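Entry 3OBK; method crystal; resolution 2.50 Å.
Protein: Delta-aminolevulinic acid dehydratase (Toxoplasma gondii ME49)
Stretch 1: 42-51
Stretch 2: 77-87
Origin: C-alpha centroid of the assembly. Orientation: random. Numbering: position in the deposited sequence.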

# COMPACT_ATOMS: atom_id res chain seq x y z
N LYS A 42 7.10 -15.26 -26.85
CA LYS A 42 7.13 -15.18 -28.29
C LYS A 42 8.56 -14.89 -28.76
O LYS A 42 9.36 -14.36 -27.98
CB LYS A 42 6.16 -14.12 -28.79
CG LYS A 42 6.35 -12.77 -28.14
CD LYS A 42 5.46 -11.68 -28.72
CE LYS A 42 5.74 -10.35 -28.08
NZ LYS A 42 7.14 -9.81 -28.20
N PRO A 43 8.90 -15.24 -30.00
CA PRO A 43 10.22 -14.98 -30.51
C PRO A 43 10.64 -13.50 -30.48
O PRO A 43 11.78 -13.19 -30.20
CB PRO A 43 10.14 -15.46 -31.97
CG PRO A 43 9.06 -16.51 -31.98
CD PRO A 43 8.08 -16.05 -30.93
N SER A 44 9.71 -12.59 -30.79
CA SER A 44 10.05 -11.17 -30.85
C SER A 44 10.24 -10.51 -29.46
O SER A 44 10.50 -9.29 -29.38
CB SER A 44 9.01 -10.40 -31.65
OG SER A 44 7.81 -10.25 -30.94
N SER A 45 10.11 -11.32 -28.39
CA SER A 45 10.49 -10.91 -27.06
C SER A 45 11.92 -11.39 -26.74
O SER A 45 12.44 -11.11 -25.66
CB SER A 45 9.50 -11.44 -26.00
OG SER A 45 8.17 -10.87 -26.16
N LEU A 46 12.58 -12.07 -27.66
CA LEU A 46 13.94 -12.55 -27.43
C LEU A 46 14.98 -11.66 -28.14
O LEU A 46 14.77 -11.22 -29.27
CB LEU A 46 14.10 -14.00 -27.89
CG LEU A 46 13.05 -15.00 -27.37
CD1 LEU A 46 13.28 -16.42 -27.90
CD2 LEU A 46 12.93 -14.98 -25.80
N ILE A 47 16.09 -11.40 -27.44
CA ILE A 47 17.23 -10.69 -27.96
C ILE A 47 18.37 -11.70 -28.12
O ILE A 47 18.68 -12.46 -27.18
CB ILE A 47 17.68 -9.58 -26.97
CG1 ILE A 47 16.53 -8.64 -26.63
CG2 ILE A 47 18.76 -8.79 -27.55
CD1 ILE A 47 16.83 -7.67 -25.54
N TYR A 48 19.00 -11.72 -29.29
CA TYR A 48 20.03 -12.71 -29.58
C TYR A 48 21.40 -12.06 -29.55
O TYR A 48 21.69 -11.17 -30.35
CB TYR A 48 19.75 -13.31 -30.97
CG TYR A 48 20.60 -14.50 -31.39
CD1 TYR A 48 21.12 -15.37 -30.46
CD2 TYR A 48 20.82 -14.78 -32.74
CE1 TYR A 48 21.87 -16.47 -30.84
CE2 TYR A 48 21.56 -15.90 -33.14
CZ TYR A 48 22.08 -16.74 -32.17
OH TYR A 48 22.85 -17.83 -32.47
N PRO A 49 22.27 -12.48 -28.62
CA PRO A 49 23.56 -11.83 -28.53
C PRO A 49 24.66 -12.58 -29.28
O PRO A 49 24.81 -13.79 -29.10
CB PRO A 49 23.85 -11.80 -27.02
CG PRO A 49 22.71 -12.48 -26.34
CD PRO A 49 22.05 -13.31 -27.43
N LEU A 50 25.41 -11.85 -30.11
CA LEU A 50 26.42 -12.46 -30.97
C LEU A 50 27.79 -11.79 -30.82
O LEU A 50 27.91 -10.64 -30.36
CB LEU A 50 26.00 -12.38 -32.44
CG LEU A 50 24.67 -13.07 -32.78
CD1 LEU A 50 24.17 -12.60 -34.12
CD2 LEU A 50 24.85 -14.60 -32.71
N PHE A 51 28.80 -12.56 -31.20
CA PHE A 51 30.18 -12.15 -31.12
C PHE A 51 30.75 -12.11 -32.51
O PHE A 51 30.59 -13.07 -33.28
CB PHE A 51 30.98 -13.17 -30.33
CG PHE A 51 30.50 -13.34 -28.94
CD1 PHE A 51 30.87 -12.42 -27.96
CD2 PHE A 51 29.66 -14.38 -28.60
CE1 PHE A 51 30.40 -12.58 -26.66
CE2 PHE A 51 29.20 -14.53 -27.32
CZ PHE A 51 29.57 -13.63 -26.35
N LYS A 77 25.26 -14.01 -42.03
CA LYS A 77 24.52 -15.27 -42.21
C LYS A 77 23.69 -15.57 -40.97
O LYS A 77 22.54 -16.00 -41.07
CB LYS A 77 25.44 -16.49 -42.53
N GLU A 78 24.28 -15.34 -39.81
CA GLU A 78 23.65 -15.74 -38.56
C GLU A 78 22.46 -14.83 -38.20
O GLU A 78 21.41 -15.33 -37.80
CB GLU A 78 24.68 -15.77 -37.43
CG GLU A 78 24.16 -16.30 -36.08
CD GLU A 78 23.93 -17.79 -36.08
OE1 GLU A 78 24.66 -18.50 -36.80
OE2 GLU A 78 23.03 -18.26 -35.35
N VAL A 79 22.63 -13.52 -38.34
CA VAL A 79 21.52 -12.61 -38.16
C VAL A 79 20.35 -12.96 -39.07
O VAL A 79 19.18 -12.99 -38.65
CB VAL A 79 21.95 -11.16 -38.32
CG1 VAL A 79 20.74 -10.23 -38.49
CG2 VAL A 79 22.79 -10.74 -37.11
N GLY A 80 20.67 -13.26 -40.32
CA GLY A 80 19.69 -13.69 -41.30
C GLY A 80 18.89 -14.94 -40.93
O GLY A 80 17.70 -14.98 -41.18
N GLU A 81 19.55 -15.96 -40.39
CA GLU A 81 18.85 -17.18 -39.97
C GLU A 81 17.92 -16.89 -38.76
O GLU A 81 16.78 -17.36 -38.70
CB GLU A 81 19.85 -18.28 -39.61
CG GLU A 81 19.16 -19.60 -39.27
CD GLU A 81 20.06 -20.69 -38.69
OE1 GLU A 81 21.28 -20.50 -38.65
OE2 GLU A 81 19.53 -21.76 -38.29
N ALA A 82 18.43 -16.10 -37.82
CA ALA A 82 17.67 -15.70 -36.66
C ALA A 82 16.49 -14.81 -37.08
O ALA A 82 15.36 -15.03 -36.62
CB ALA A 82 18.56 -15.01 -35.64
N ARG A 83 16.70 -13.88 -38.01
CA ARG A 83 15.56 -13.09 -38.49
C ARG A 83 14.41 -13.97 -39.01
O ARG A 83 13.24 -13.73 -38.71
CB ARG A 83 15.97 -12.12 -39.59
CG ARG A 83 16.64 -10.87 -39.03
CD ARG A 83 17.41 -10.13 -40.11
NE ARG A 83 16.55 -9.60 -41.18
CZ ARG A 83 15.83 -8.47 -41.10
NH1 ARG A 83 15.82 -7.74 -39.98
NH2 ARG A 83 15.12 -8.06 -42.15
N SER A 84 14.78 -15.02 -39.75
CA SER A 84 13.82 -15.88 -40.43
C SER A 84 12.95 -16.65 -39.45
O SER A 84 11.91 -17.12 -39.83
CB SER A 84 14.54 -16.89 -41.35
OG SER A 84 15.17 -17.95 -40.61
N TYR A 85 13.39 -16.79 -38.20
CA TYR A 85 12.61 -17.48 -37.20
C TYR A 85 11.82 -16.51 -36.33
O TYR A 85 11.14 -16.95 -35.44
CB TYR A 85 13.53 -18.38 -36.35
CG TYR A 85 14.10 -19.55 -37.15
CD1 TYR A 85 13.26 -20.40 -37.83
CD2 TYR A 85 15.48 -19.82 -37.20
CE1 TYR A 85 13.74 -21.47 -38.56
CE2 TYR A 85 15.99 -20.90 -37.95
CZ TYR A 85 15.09 -21.73 -38.64
OH TYR A 85 15.45 -22.84 -39.41
N GLY A 86 11.91 -15.21 -36.58
CA GLY A 86 11.18 -14.21 -35.84
C GLY A 86 11.98 -13.38 -34.84
O GLY A 86 11.39 -12.55 -34.09
N ILE A 87 13.29 -13.57 -34.77
CA ILE A 87 14.05 -12.77 -33.84
C ILE A 87 14.23 -11.45 -34.52
O ILE A 87 14.59 -11.40 -35.68
CB ILE A 87 15.44 -13.34 -33.52
CG1 ILE A 87 15.34 -14.75 -32.91
CG2 ILE A 87 16.20 -12.39 -32.58
CD1 ILE A 87 14.75 -14.76 -31.49

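A single hydrogen bond joins the two stretches, and it lies at the far end of a tyrosine: Tyr-48 OH donates to Glu-78 OE2 at 2.9 Å, with the carboxylate oxygen at the ring edge, near the ring plane. Everything else across this contact is van der Waals packing. Strand 46-51 runs nearly antiparallel to helix 77-84, at 168°, and their axes come no closer than 10.5 Å, so side chains rather than backbones fill the gap. On the strand, Tyr-48 and Leu-50 point toward the helix while Ile-47 points away, consistent with the alternation of an extended chain. With chi1 in t, Tyr-48 places its ring beside the helix, where CD2 rests 3.7 Å from Ala-82 CB, an apolar contact, and the hydroxyl reaches Glu-78, one helical turn earlier. Leu-50 packs its CD1 3.8 Å from Val-79 CG2 and its CD2 3.8 Å from Glu-78 CG, so the aliphatic part of the glutamate adds to the apolar contact while its carboxylate serves the tyrosine.

Beyond the helix the backbones draw together, with Pro-43 CA 5.5 Å from Gly-86 CA and Ser-44 CA 5.2 Å from Ile-87 CA. Gly-86 closes the helix in a Schellman motif: Gly-86 N bonds to Arg-83 O at 2.9 Å and Ile-87 N to Ala-82 O at 3.1 Å. Its phi of 105° suits glycine, since a CB would jam against the preceding carbonyl oxygen and crowd Pro-43 CB. Ile-87, emerging from this turn, buries the most area: its CD1 sits 3.7 Å from Leu-46 CB, and its CG2 4.0 Å from Tyr-48 CB. The neighbouring 3-10 segment, 43-45, is held by its own bonds, Leu-46 N to Pro-43 O at 2.9 Å among them.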